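Local coordinates for protein D-mandelate dehydrogenase (Rhodotorula graminis, PDB 2W2K) that probably oxidises D-mandelate and reduces related 2-oxoacids with a nicotinamide cofactor, as a member of the D-isomer specific 2-hydroxyacid dehydrogenase family, at residues Arg3-Leu9 and Lys26-Ala32; Asp22-Phe27 and Ile324-Leu329; Asp51-Lys57 and Ser80-Ala86. One frame throughout, in Å; residues are numbered along the deposited sequence.

Contact 1. Residues Arg3-Leu9 and Lys26-Ala32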
loop_
_atom_site.group_PDB
_atom_site.type_symbol
_atom_site.label_atom_id
_atom_site.label_comp_id
_atom_site.label_asym_id
_atom_site.label_seq_id
_atom_site.Cartn_x
_atom_site.Cartn_y
_atom_site.Cartn_z
ATOM N N ARG B 3 -11.599 -5.920 48.185
ATOM C CA ARG B 3 -11.185 -5.869 46.773
ATOM C C ARG B 3 -9.696 -6.196 46.580
ATOM O O ARG B 3 -8.852 -5.647 47.304
ATOM C CB ARG B 3 -11.433 -4.470 46.212
ATOM C CG ARG B 3 -12.837 -3.934 46.413
ATOM C CD ARG B 3 -13.041 -2.642 45.636
ATOM N NE ARG B 3 -12.284 -1.538 46.214
ATOM C CZ ARG B 3 -12.053 -0.368 45.625
ATOM N NH1 ARG B 3 -12.533 -0.100 44.415
ATOM N NH2 ARG B 3 -11.336 0.551 46.258
ATOM N N PRO B 4 -9.361 -7.059 45.589
ATOM C CA PRO B 4 -7.932 -7.226 45.251
ATOM C C PRO B 4 -7.324 -5.907 44.758
ATOM O O PRO B 4 -8.050 -5.028 44.261
ATOM C CB PRO B 4 -7.957 -8.258 44.121
ATOM C CG PRO B 4 -9.278 -9.032 44.353
ATOM C CD PRO B 4 -10.219 -7.925 44.755
ATOM N N ARG B 5 -6.002 -5.772 44.915
ATOM C CA ARG B 5 -5.283 -4.518 44.666
ATOM C C ARG B 5 -4.380 -4.658 43.409
ATOM O O ARG B 5 -3.713 -5.696 43.231
ATOM C CB ARG B 5 -4.438 -4.148 45.921
ATOM C CG ARG B 5 -5.275 -4.092 47.261
ATOM C CD ARG B 5 -4.427 -3.665 48.522
ATOM N NE ARG B 5 -4.184 -2.222 48.564
ATOM C CZ ARG B 5 -2.995 -1.608 48.566
ATOM N NH1 ARG B 5 -1.847 -2.289 48.567
ATOM N NH2 ARG B 5 -2.959 -0.277 48.589
ATOM N N VAL B 6 -4.390 -3.638 42.536
ATOM C CA VAL B 6 -3.718 -3.675 41.207
ATOM C C VAL B 6 -2.773 -2.464 41.014
ATOM O O VAL B 6 -3.219 -1.300 41.065
ATOM C CB VAL B 6 -4.780 -3.728 40.045
ATOM C CG1 VAL B 6 -4.114 -3.806 38.642
ATOM C CG2 VAL B 6 -5.783 -4.896 40.243
ATOM N N LEU B 7 -1.469 -2.731 40.813
ATOM C CA LEU B 7 -0.500 -1.664 40.526
ATOM C C LEU B 7 -0.631 -1.244 39.050
ATOM O O LEU B 7 -0.515 -2.094 38.171
ATOM C CB LEU B 7 0.948 -2.150 40.803
ATOM C CG LEU B 7 2.037 -1.056 40.651
ATOM C CD1 LEU B 7 1.924 -0.058 41.802
ATOM C CD2 LEU B 7 3.428 -1.695 40.654
ATOM N N LEU B 8 -0.823 0.061 38.805
ATOM C CA LEU B 8 -0.938 0.645 37.444
ATOM C C LEU B 8 0.393 1.229 36.994
ATOM O O LEU B 8 0.882 2.165 37.622
ATOM C CB LEU B 8 -2.008 1.760 37.430
ATOM C CG LEU B 8 -2.200 2.574 36.132
ATOM C CD1 LEU B 8 -2.547 1.648 34.934
ATOM C CD2 LEU B 8 -3.275 3.627 36.296
ATOM N N LEU B 9 0.990 0.657 35.933
ATOM C CA LEU B 9 2.251 1.143 35.364
ATOM C C LEU B 9 1.993 2.188 34.281
ATOM O O LEU B 9 1.590 1.859 33.147
ATOM C CB LEU B 9 3.103 -0.001 34.772
ATOM C CG LEU B 9 3.696 -1.114 35.638
ATOM C CD1 LEU B 9 4.550 -2.063 34.737
ATOM C CD2 LEU B 9 4.528 -0.579 36.813
ATOM N N LYS B 26 -14.414 -2.974 40.813
ATOM C CA LYS B 26 -14.016 -4.327 41.256
ATOM C C LYS B 26 -12.654 -4.396 41.995
ATOM O O LYS B 26 -12.462 -5.248 42.889
ATOM C CB LYS B 26 -14.007 -5.296 40.044
ATOM C CG LYS B 26 -15.385 -5.557 39.411
ATOM C CD LYS B 26 -15.263 -6.248 38.036
ATOM C CE LYS B 26 -16.625 -6.770 37.541
ATOM N NZ LYS B 26 -16.559 -7.210 36.089
ATOM N N PHE B 27 -11.723 -3.519 41.617
ATOM C CA PHE B 27 -10.305 -3.567 42.079
ATOM C C PHE B 27 -9.834 -2.208 42.634
ATOM O O PHE B 27 -10.190 -1.159 42.080
ATOM C CB PHE B 27 -9.388 -3.902 40.883
ATOM C CG PHE B 27 -9.553 -5.307 40.331
ATOM C CD1 PHE B 27 -9.151 -6.421 41.079
ATOM C CD2 PHE B 27 -10.094 -5.516 39.049
ATOM C CE1 PHE B 27 -9.304 -7.738 40.571
ATOM C CE2 PHE B 27 -10.234 -6.831 38.526
ATOM C CZ PHE B 27 -9.834 -7.937 39.300
ATOM N N GLU B 28 -9.041 -2.208 43.714
ATOM C CA GLU B 28 -8.354 -0.969 44.157
ATOM C C GLU B 28 -7.122 -0.730 43.265
ATOM O O GLU B 28 -6.134 -1.470 43.364
ATOM C CB GLU B 28 -7.931 -1.055 45.644
ATOM C CG GLU B 28 -7.176 0.194 46.140
ATOM C CD GLU B 28 -6.547 0.009 47.522
ATOM O OE1 GLU B 28 -6.755 -1.053 48.142
ATOM O OE2 GLU B 28 -5.801 0.915 47.959
ATOM N N VAL B 29 -7.184 0.292 42.398
ATOM C CA VAL B 29 -6.089 0.595 41.436
ATOM C C VAL B 29 -5.128 1.626 42.018
ATOM O O VAL B 29 -5.547 2.734 42.418
ATOM C CB VAL B 29 -6.649 1.074 40.043
ATOM C CG1 VAL B 29 -5.480 1.437 39.054
ATOM C CG2 VAL B 29 -7.472 -0.042 39.412
ATOM N N ILE B 30 -3.850 1.236 42.091
ATOM C CA ILE B 30 -2.759 2.025 42.715
ATOM C C ILE B 30 -1.793 2.616 41.638
ATOM O O ILE B 30 -1.079 1.860 40.974
ATOM C CB ILE B 30 -1.918 1.127 43.699
ATOM C CG1 ILE B 30 -2.830 0.281 44.629
ATOM C CG2 ILE B 30 -0.876 1.981 44.464
ATOM C CD1 ILE B 30 -2.120 -0.992 45.182
ATOM N N PRO B 31 -1.773 3.955 41.443
ATOM C CA PRO B 31 -0.756 4.529 40.515
ATOM C C PRO B 31 0.707 4.309 40.978
ATOM O O PRO B 31 1.040 4.609 42.126
ATOM C CB PRO B 31 -1.107 6.036 40.484
ATOM C CG PRO B 31 -2.506 6.121 40.975
ATOM C CD PRO B 31 -2.661 5.002 41.989
ATOM N N ALA B 32 1.574 3.780 40.101
ATOM C CA ALA B 32 3.002 3.584 40.450
ATOM C C ALA B 32 3.751 4.923 40.623
ATOM O O ALA B 32 4.753 5.006 41.364
ATOM C CB ALA B 32 3.722 2.679 39.391
HETATM O O HOH W 1 -8.561 -3.183 48.721
#
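Strands 5-8 and 28-31 run parallel, their axes 4.6 Å apart at closest approach and inclined at 29°. Arg5 pairs with Glu28, Val6 with Val29, Leu7 with Ile30 and Leu8 with Pro31. The backbone ladder runs from Glu28 N to Pro4 O, through Val6, Ile30 and Leu8, to Ala32 N on Leu8 O. Its middle bonds are nearly straight: Ile30 N reaches Val6 O at 2.8 Å.

On the face of Arg5, Glu28 and Ile30, Glu28 is extended with CG opposite its backbone N (chi1 178°), and the Arg5 chain bends at chi3, which sets the two side by side. Arg5 forms a two-nitrogen salt bridge with Glu28, side-on: NE donates to Glu28 OE1 at 2.9 Å and Arg5 NH2 to Glu28 OE2 at 3.1 Å. Both oxygens lie near the guanidinium plane, but the nitrogens come from above the carboxylate, the two planes being 65° apart. Ile30 CD1 covers one guanidinium face, 3.5 Å from Arg5 CZ. Arg5 NH1 bonds to the carbonyls of Tyr49 and Asp51, so the group is held on several sides. A water donates to both Arg3 O and Glu28 OE1.

The other face is apolar. Leu8 CB rests on Val29 CG1 at 3.8 Å. Val6 CG2 touches the Phe27 ring, and Pro4 CB lies 3.7 Å from Phe27 CD1. Trp20 and Phe23 of helix 17-26 cover this side. Strand 5-8, helix 17-26 and strand 28-31 form a beta-alpha-beta crossover, the repeating element of the flavodoxin-like five-stranded parallel sheet (order 2-1-3-4-5), with 28-31 at its edge.

Contact 2. Residues Asp22-Phe27 and Ile324-Leu329; sequences DFQQKF and IDRFLL
One lysine nitrogen, Lys26 NZ, is shared between two aspartates that belong to different helices. It donates to Asp325 OD2 at 2.8 Å across the contact and to Asp22 OD2 at 2.9 Å one turn back in its own helix. Each aspartate offers the syn lone pair of OD2. The three residues form a salt-bridge network. The Lys26 chain leaves CB with CG anti to the carbonyl carbon (chi1 -66°) and stays extended, which carries NZ out to the carboxylates. It crosses Asp325 at about a right angle. Gln330 makes a weak second bond to Asp325 OD1.

Beneath the charges the contact is apolar. The helix axes are 12.0 Å apart, inclined at 20°, and long side chains bridge the distance. Phe27, just past the end of helix 17-26, points its CZ end at helix 310-330. There CZ meets Leu329 CD1 at 3.7 Å and Ile324 CG2 at 3.9 Å, while CE1 touches Leu328 CD1. Asp325 CA lies at the ring edge. Ile324 CG2 also reaches the edge of Phe23, 4.0 Å from its CZ. Phe27 CD2 sits over the centre of the Phe23 ring, so the two aromatics brace each other. Leu329 CD1 packs against Lys26 CB as well. Val6 and Ile56 of the neighbouring sheet touch Phe23.

A methionine in place of Lys26 would probably leave Asp22 and Asp325 facing each other without the charge between them. Their OD2 atoms are 4.4 Å apart, a distance at which two carboxylates are likely to repel. The lysine therefore probably offsets both negative charges and turns a repulsive pair into a tie between the first and last parts of the chain.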
loop_
_atom_site.group_PDB
_atom_site.type_symbol
_atom_site.label_atom_id
_atom_site.label_comp_id
_atom_site.label_asym_id
_atom_site.label_seq_id
_atom_site.Cartn_x
_atom_site.Cartn_y
_atom_site.Cartn_z
ATOM N N ASP B 22 -15.767 0.057 35.363
ATOM C CA ASP B 22 -16.058 -1.289 35.926
ATOM C C ASP B 22 -14.851 -1.883 36.674
ATOM O O ASP B 22 -14.979 -2.427 37.799
ATOM C CB ASP B 22 -16.554 -2.242 34.805
ATOM C CG ASP B 22 -16.922 -3.625 35.311
ATOM O OD1 ASP B 22 -17.942 -3.758 36.035
ATOM O OD2 ASP B 22 -16.213 -4.606 34.959
ATOM N N PHE B 23 -13.682 -1.764 36.051
ATOM C CA PHE B 23 -12.406 -2.295 36.599
ATOM C C PHE B 23 -12.090 -1.609 37.931
ATOM O O PHE B 23 -11.720 -2.278 38.900
ATOM C CB PHE B 23 -11.249 -2.104 35.579
ATOM C CG PHE B 23 -10.012 -2.971 35.856
ATOM C CD1 PHE B 23 -9.970 -4.295 35.424
ATOM C CD2 PHE B 23 -8.891 -2.450 36.533
ATOM C CE1 PHE B 23 -8.846 -5.099 35.652
ATOM C CE2 PHE B 23 -7.726 -3.269 36.773
ATOM C CZ PHE B 23 -7.724 -4.595 36.339
ATOM N N GLN B 24 -12.270 -0.287 37.984
ATOM C CA GLN B 24 -11.941 0.513 39.192
ATOM C C GLN B 24 -12.959 0.294 40.329
ATOM O O GLN B 24 -12.676 0.612 41.485
ATOM C CB GLN B 24 -11.853 2.007 38.867
ATOM C CG GLN B 24 -10.631 2.437 38.033
ATOM C CD GLN B 24 -10.732 3.891 37.597
ATOM O OE1 GLN B 24 -10.179 4.788 38.248
ATOM N NE2 GLN B 24 -11.443 4.134 36.497
ATOM N N GLN B 25 -14.125 -0.268 39.999
ATOM C CA GLN B 25 -15.121 -0.646 41.029
ATOM C C GLN B 25 -14.744 -2.001 41.660
ATOM O O GLN B 25 -14.747 -2.157 42.887
ATOM C CB GLN B 25 -16.545 -0.678 40.406
ATOM C CG GLN B 25 -17.728 -0.848 41.420
ATOM C CD GLN B 25 -17.805 -2.227 42.082
ATOM O OE1 GLN B 25 -17.903 -2.322 43.316
ATOM N NE2 GLN B 25 -17.787 -3.302 41.269
ATOM N N LYS B 26 -14.414 -2.974 40.813
ATOM C CA LYS B 26 -14.016 -4.327 41.256
ATOM C C LYS B 26 -12.654 -4.396 41.995
ATOM O O LYS B 26 -12.462 -5.248 42.889
ATOM C CB LYS B 26 -14.007 -5.296 40.044
ATOM C CG LYS B 26 -15.385 -5.557 39.411
ATOM C CD LYS B 26 -15.263 -6.248 38.036
ATOM C CE LYS B 26 -16.625 -6.770 37.541
ATOM N NZ LYS B 26 -16.559 -7.210 36.089
ATOM N N PHE B 27 -11.723 -3.519 41.617
ATOM C CA PHE B 27 -10.305 -3.567 42.079
ATOM C C PHE B 27 -9.834 -2.208 42.634
ATOM O O PHE B 27 -10.190 -1.159 42.080
ATOM C CB PHE B 27 -9.388 -3.902 40.883
ATOM C CG PHE B 27 -9.553 -5.307 40.331
ATOM C CD1 PHE B 27 -9.151 -6.421 41.079
ATOM C CD2 PHE B 27 -10.094 -5.516 39.049
ATOM C CE1 PHE B 27 -9.304 -7.738 40.571
ATOM C CE2 PHE B 27 -10.234 -6.831 38.526
ATOM C CZ PHE B 27 -9.834 -7.937 39.300
ATOM N N ILE B 324 -7.170 -10.069 33.815
ATOM C CA ILE B 324 -7.063 -9.936 35.291
ATOM C C ILE B 324 -8.409 -10.252 36.009
ATOM O O ILE B 324 -8.438 -10.932 37.063
ATOM C CB ILE B 324 -6.460 -8.547 35.677
ATOM C CG1 ILE B 324 -4.979 -8.452 35.226
ATOM C CG2 ILE B 324 -6.566 -8.282 37.187
ATOM C CD1 ILE B 324 -4.417 -7.016 35.244
ATOM N N ASP B 325 -9.516 -9.805 35.416
ATOM C CA ASP B 325 -10.876 -10.090 35.946
ATOM C C ASP B 325 -11.152 -11.602 35.979
ATOM O O ASP B 325 -11.522 -12.154 37.032
ATOM C CB ASP B 325 -11.935 -9.353 35.094
ATOM C CG ASP B 325 -13.338 -9.322 35.737
ATOM O OD1 ASP B 325 -13.686 -10.157 36.603
ATOM O OD2 ASP B 325 -14.119 -8.434 35.355
ATOM N N ARG B 326 -10.976 -12.258 34.828
ATOM C CA ARG B 326 -11.068 -13.735 34.728
ATOM C C ARG B 326 -10.232 -14.460 35.808
ATOM O O ARG B 326 -10.760 -15.293 36.539
ATOM C CB ARG B 326 -10.651 -14.244 33.344
ATOM C CG ARG B 326 -11.660 -13.931 32.237
ATOM C CD ARG B 326 -11.117 -14.279 30.827
ATOM N NE ARG B 326 -10.792 -15.702 30.660
ATOM C CZ ARG B 326 -11.608 -16.641 30.166
ATOM N NH1 ARG B 326 -12.841 -16.338 29.772
ATOM N NH2 ARG B 326 -11.173 -17.894 30.063
ATOM N N PHE B 327 -8.937 -14.127 35.889
ATOM C CA PHE B 327 -7.957 -14.866 36.706
ATOM C C PHE B 327 -8.077 -14.621 38.228
ATOM O O PHE B 327 -7.832 -15.536 39.019
ATOM C CB PHE B 327 -6.529 -14.539 36.211
ATOM C CG PHE B 327 -5.480 -15.547 36.628
ATOM C CD1 PHE B 327 -5.356 -16.776 35.966
ATOM C CD2 PHE B 327 -4.599 -15.263 37.678
ATOM C CE1 PHE B 327 -4.381 -17.709 36.337
ATOM C CE2 PHE B 327 -3.606 -16.195 38.058
ATOM C CZ PHE B 327 -3.496 -17.417 37.385
ATOM N N LEU B 328 -8.464 -13.413 38.639
ATOM C CA LEU B 328 -8.624 -13.102 40.084
ATOM C C LEU B 328 -10.042 -13.227 40.653
ATOM O O LEU B 328 -10.204 -13.481 41.864
ATOM C CB LEU B 328 -8.090 -11.688 40.418
ATOM C CG LEU B 328 -6.577 -11.429 40.274
ATOM C CD1 LEU B 328 -6.223 -10.036 40.821
ATOM C CD2 LEU B 328 -5.746 -12.529 40.974
ATOM N N LEU B 329 -11.058 -13.008 39.816
ATOM C CA LEU B 329 -12.469 -12.950 40.295
ATOM C C LEU B 329 -13.399 -14.090 39.796
ATOM O O LEU B 329 -14.339 -14.493 40.505
ATOM C CB LEU B 329 -13.102 -11.581 40.017
ATOM C CG LEU B 329 -12.453 -10.338 40.663
ATOM C CD1 LEU B 329 -13.177 -9.052 40.307
ATOM C CD2 LEU B 329 -12.336 -10.494 42.163
#

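Contact 3. Residues Asp51-Lys57 and Ser80-Ala86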
loop_
_atom_site.group_PDB
_atom_site.type_symbol
_atom_site.label_atom_id
_atom_site.label_comp_id
_atom_site.label_asym_id
_atom_site.label_seq_id
_atom_site.Cartn_x
_atom_site.Cartn_y
_atom_site.Cartn_z
ATOM N N ASP B 51 0.972 -4.719 49.908
ATOM C CA ASP B 51 0.759 -5.993 49.200
ATOM C C ASP B 51 -0.245 -5.783 48.052
ATOM O O ASP B 51 -1.336 -5.276 48.289
ATOM C CB ASP B 51 0.161 -7.045 50.146
ATOM C CG ASP B 51 1.199 -7.770 51.018
ATOM O OD1 ASP B 51 2.375 -7.344 51.096
ATOM O OD2 ASP B 51 0.810 -8.801 51.628
ATOM N N PHE B 52 0.116 -6.172 46.821
ATOM C CA PHE B 52 -0.846 -6.147 45.690
ATOM C C PHE B 52 -0.896 -7.526 45.001
ATOM O O PHE B 52 0.063 -8.317 45.114
ATOM C CB PHE B 52 -0.576 -4.981 44.694
ATOM C CG PHE B 52 0.867 -4.859 44.243
ATOM C CD1 PHE B 52 1.335 -5.575 43.114
ATOM C CD2 PHE B 52 1.754 -4.002 44.921
ATOM C CE1 PHE B 52 2.672 -5.464 42.683
ATOM C CE2 PHE B 52 3.104 -3.868 44.504
ATOM C CZ PHE B 52 3.563 -4.586 43.370
ATOM N N GLU B 53 -2.017 -7.821 44.326
ATOM C CA GLU B 53 -2.248 -9.131 43.707
ATOM C C GLU B 53 -2.067 -9.171 42.179
ATOM O O GLU B 53 -1.939 -10.259 41.589
ATOM C CB GLU B 53 -3.660 -9.665 44.076
ATOM C CG GLU B 53 -3.853 -10.058 45.555
ATOM C CD GLU B 53 -3.862 -8.877 46.527
ATOM O OE1 GLU B 53 -4.536 -7.855 46.274
ATOM O OE2 GLU B 53 -3.226 -8.998 47.595
ATOM N N ALA B 54 -2.091 -7.996 41.543
ATOM C CA ALA B 54 -1.882 -7.890 40.092
ATOM C C ALA B 54 -1.120 -6.616 39.684
ATOM O O ALA B 54 -1.034 -5.638 40.466
ATOM C CB ALA B 54 -3.268 -7.963 39.339
ATOM N N ILE B 55 -0.561 -6.643 38.463
ATOM C CA ILE B 55 -0.005 -5.482 37.793
ATOM C C ILE B 55 -0.657 -5.377 36.387
ATOM O O ILE B 55 -0.780 -6.401 35.692
ATOM C CB ILE B 55 1.561 -5.621 37.606
ATOM C CG1 ILE B 55 2.299 -5.737 38.960
ATOM C CG2 ILE B 55 2.109 -4.424 36.804
ATOM C CD1 ILE B 55 3.632 -6.567 38.855
ATOM N N ILE B 56 -1.017 -4.156 35.969
ATOM C CA ILE B 56 -1.550 -3.862 34.611
ATOM C C ILE B 56 -0.763 -2.743 33.870
ATOM O O ILE B 56 -0.311 -1.741 34.478
ATOM C CB ILE B 56 -3.117 -3.527 34.675
ATOM C CG1 ILE B 56 -3.805 -3.714 33.296
ATOM C CG2 ILE B 56 -3.378 -2.169 35.353
ATOM C CD1 ILE B 56 -5.376 -3.653 33.282
ATOM N N LYS B 57 -0.591 -2.937 32.561
ATOM C CA LYS B 57 0.205 -2.030 31.694
ATOM C C LYS B 57 -0.596 -1.880 30.382
ATOM O O LYS B 57 -0.608 -2.803 29.527
ATOM C CB LYS B 57 1.609 -2.656 31.466
ATOM C CG LYS B 57 2.688 -1.736 30.747
ATOM C CD LYS B 57 3.920 -2.599 30.376
ATOM C CE LYS B 57 5.099 -1.828 29.724
ATOM N NZ LYS B 57 4.811 -1.239 28.363
ATOM N N SER B 80 2.332 -11.755 47.706
ATOM C CA SER B 80 0.885 -11.719 47.354
ATOM C C SER B 80 0.601 -11.649 45.835
ATOM O O SER B 80 -0.535 -11.934 45.371
ATOM C CB SER B 80 0.234 -10.487 48.027
ATOM O OG SER B 80 0.852 -9.264 47.611
ATOM N N LEU B 81 1.619 -11.287 45.051
ATOM C CA LEU B 81 1.417 -11.073 43.592
ATOM C C LEU B 81 1.085 -12.386 42.856
ATOM O O LEU B 81 1.805 -13.390 43.004
ATOM C CB LEU B 81 2.635 -10.345 42.954
ATOM C CG LEU B 81 2.660 -10.108 41.434
ATOM C CD1 LEU B 81 1.582 -9.102 40.965
ATOM C CD2 LEU B 81 4.066 -9.589 41.025
ATOM N N LYS B 82 -0.012 -12.380 42.094
ATOM C CA LYS B 82 -0.480 -13.560 41.319
ATOM C C LYS B 82 -0.407 -13.426 39.773
ATOM O O LYS B 82 -0.255 -14.440 39.075
ATOM C CB LYS B 82 -1.918 -13.981 41.737
ATOM C CG LYS B 82 -1.990 -14.653 43.153
ATOM C CD LYS B 82 -3.433 -15.102 43.547
ATOM C CE LYS B 82 -3.357 -16.024 44.773
ATOM N NZ LYS B 82 -4.705 -16.472 45.256
ATOM N N VAL B 83 -0.505 -12.205 39.232
ATOM C CA VAL B 83 -0.632 -12.040 37.765
ATOM C C VAL B 83 -0.206 -10.651 37.270
ATOM O O VAL B 83 -0.452 -9.650 37.957
ATOM C CB VAL B 83 -2.123 -12.395 37.257
ATOM C CG1 VAL B 83 -3.195 -11.511 37.922
ATOM C CG2 VAL B 83 -2.265 -12.318 35.713
ATOM N N PHE B 84 0.391 -10.610 36.070
ATOM C CA PHE B 84 0.838 -9.371 35.377
ATOM C C PHE B 84 0.315 -9.471 33.927
ATOM O O PHE B 84 0.682 -10.420 33.214
ATOM C CB PHE B 84 2.395 -9.354 35.411
ATOM C CG PHE B 84 3.082 -8.093 34.857
ATOM C CD1 PHE B 84 2.387 -7.075 34.150
ATOM C CD2 PHE B 84 4.468 -7.967 34.996
ATOM C CE1 PHE B 84 3.088 -5.935 33.626
ATOM C CE2 PHE B 84 5.180 -6.834 34.491
ATOM C CZ PHE B 84 4.486 -5.815 33.806
ATOM N N ALA B 85 -0.564 -8.537 33.502
ATOM C CA ALA B 85 -1.048 -8.470 32.103
ATOM C C ALA B 85 -0.543 -7.190 31.415
ATOM O O ALA B 85 -0.706 -6.090 31.964
ATOM C CB ALA B 85 -2.622 -8.544 32.048
ATOM N N ALA B 86 0.012 -7.324 30.199
ATOM C CA ALA B 86 0.632 -6.174 29.485
ATOM C C ALA B 86 0.212 -6.081 28.024
ATOM O O ALA B 86 0.019 -7.116 27.369
ATOM C CB ALA B 86 2.169 -6.251 29.563
#
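Strands 54-57 and 83-86 are neighbours in the five-stranded parallel sheet of a flavodoxin-like domain, the substrate-side (catalytic) domain in this family, joined as a beta-alpha-beta unit through helix 71-74. Their axes are 4.8 Å apart and inclined by only 6°. Ile55 N donates to Val83 O, Ala85 N to Ile55 O at 3.1 Å, and Lys57 N to Ala85 O. Just before the strands, Glu53 O takes Lys82 N at 2.9 Å and, weakly, Val83 N.

The entry to the pair has a side-chain bond too. Ser80 OG donates to Phe52 O at 2.8 Å, from above the carbonyl plane. OG lies between the backbone N and the carbonyl carbon (chi1 59°), which turns it to that oxygen.

The face bearing Ala54 and Ile56 is covered by helix 310-330. There Ala54 CB touches Val83 CG1 at 3.8 Å. The opposite face, with Ile55 and Phe84, carries larger groups. Leu81 CD1 nears Phe52 CD1, and its CD2 meets Ile55 CD1 at 3.7 Å. Trp69 and Phe106 also meet the Phe84 ring. Lys57 runs past Ala86 CB, and its NZ bonds to Tyr67 OH and to the carbonyls of Ala59 and Asn62. Over the Phe84 ring, Ile55 CG2 makes a CH-pi contact, 3.9 Å from the centroid and 23° off the normal.

In the fold
All three contacts lie on the same side of the chain's centre. Contacts 1 and 3, with centres about 8 Å apart, belong to one sheet, since strands 5-8 and 54-57 are neighbours in it. Leu7 N and Ala54 O, 3.0 Å apart, probably form one of the bonds that join them. Contact 2 shares Lys26 and Phe27 with contact 1, and their centres are about 10 Å apart. Helix 310-330 also packs on contact 3: Leu328 CD1 lies 3.9 Å from Ala54 CB. Contact 3 is nested within the long chain excursion that contact 2 closes. None lies at the annotated NAD-binding residues, such as Asp194 and Thr255.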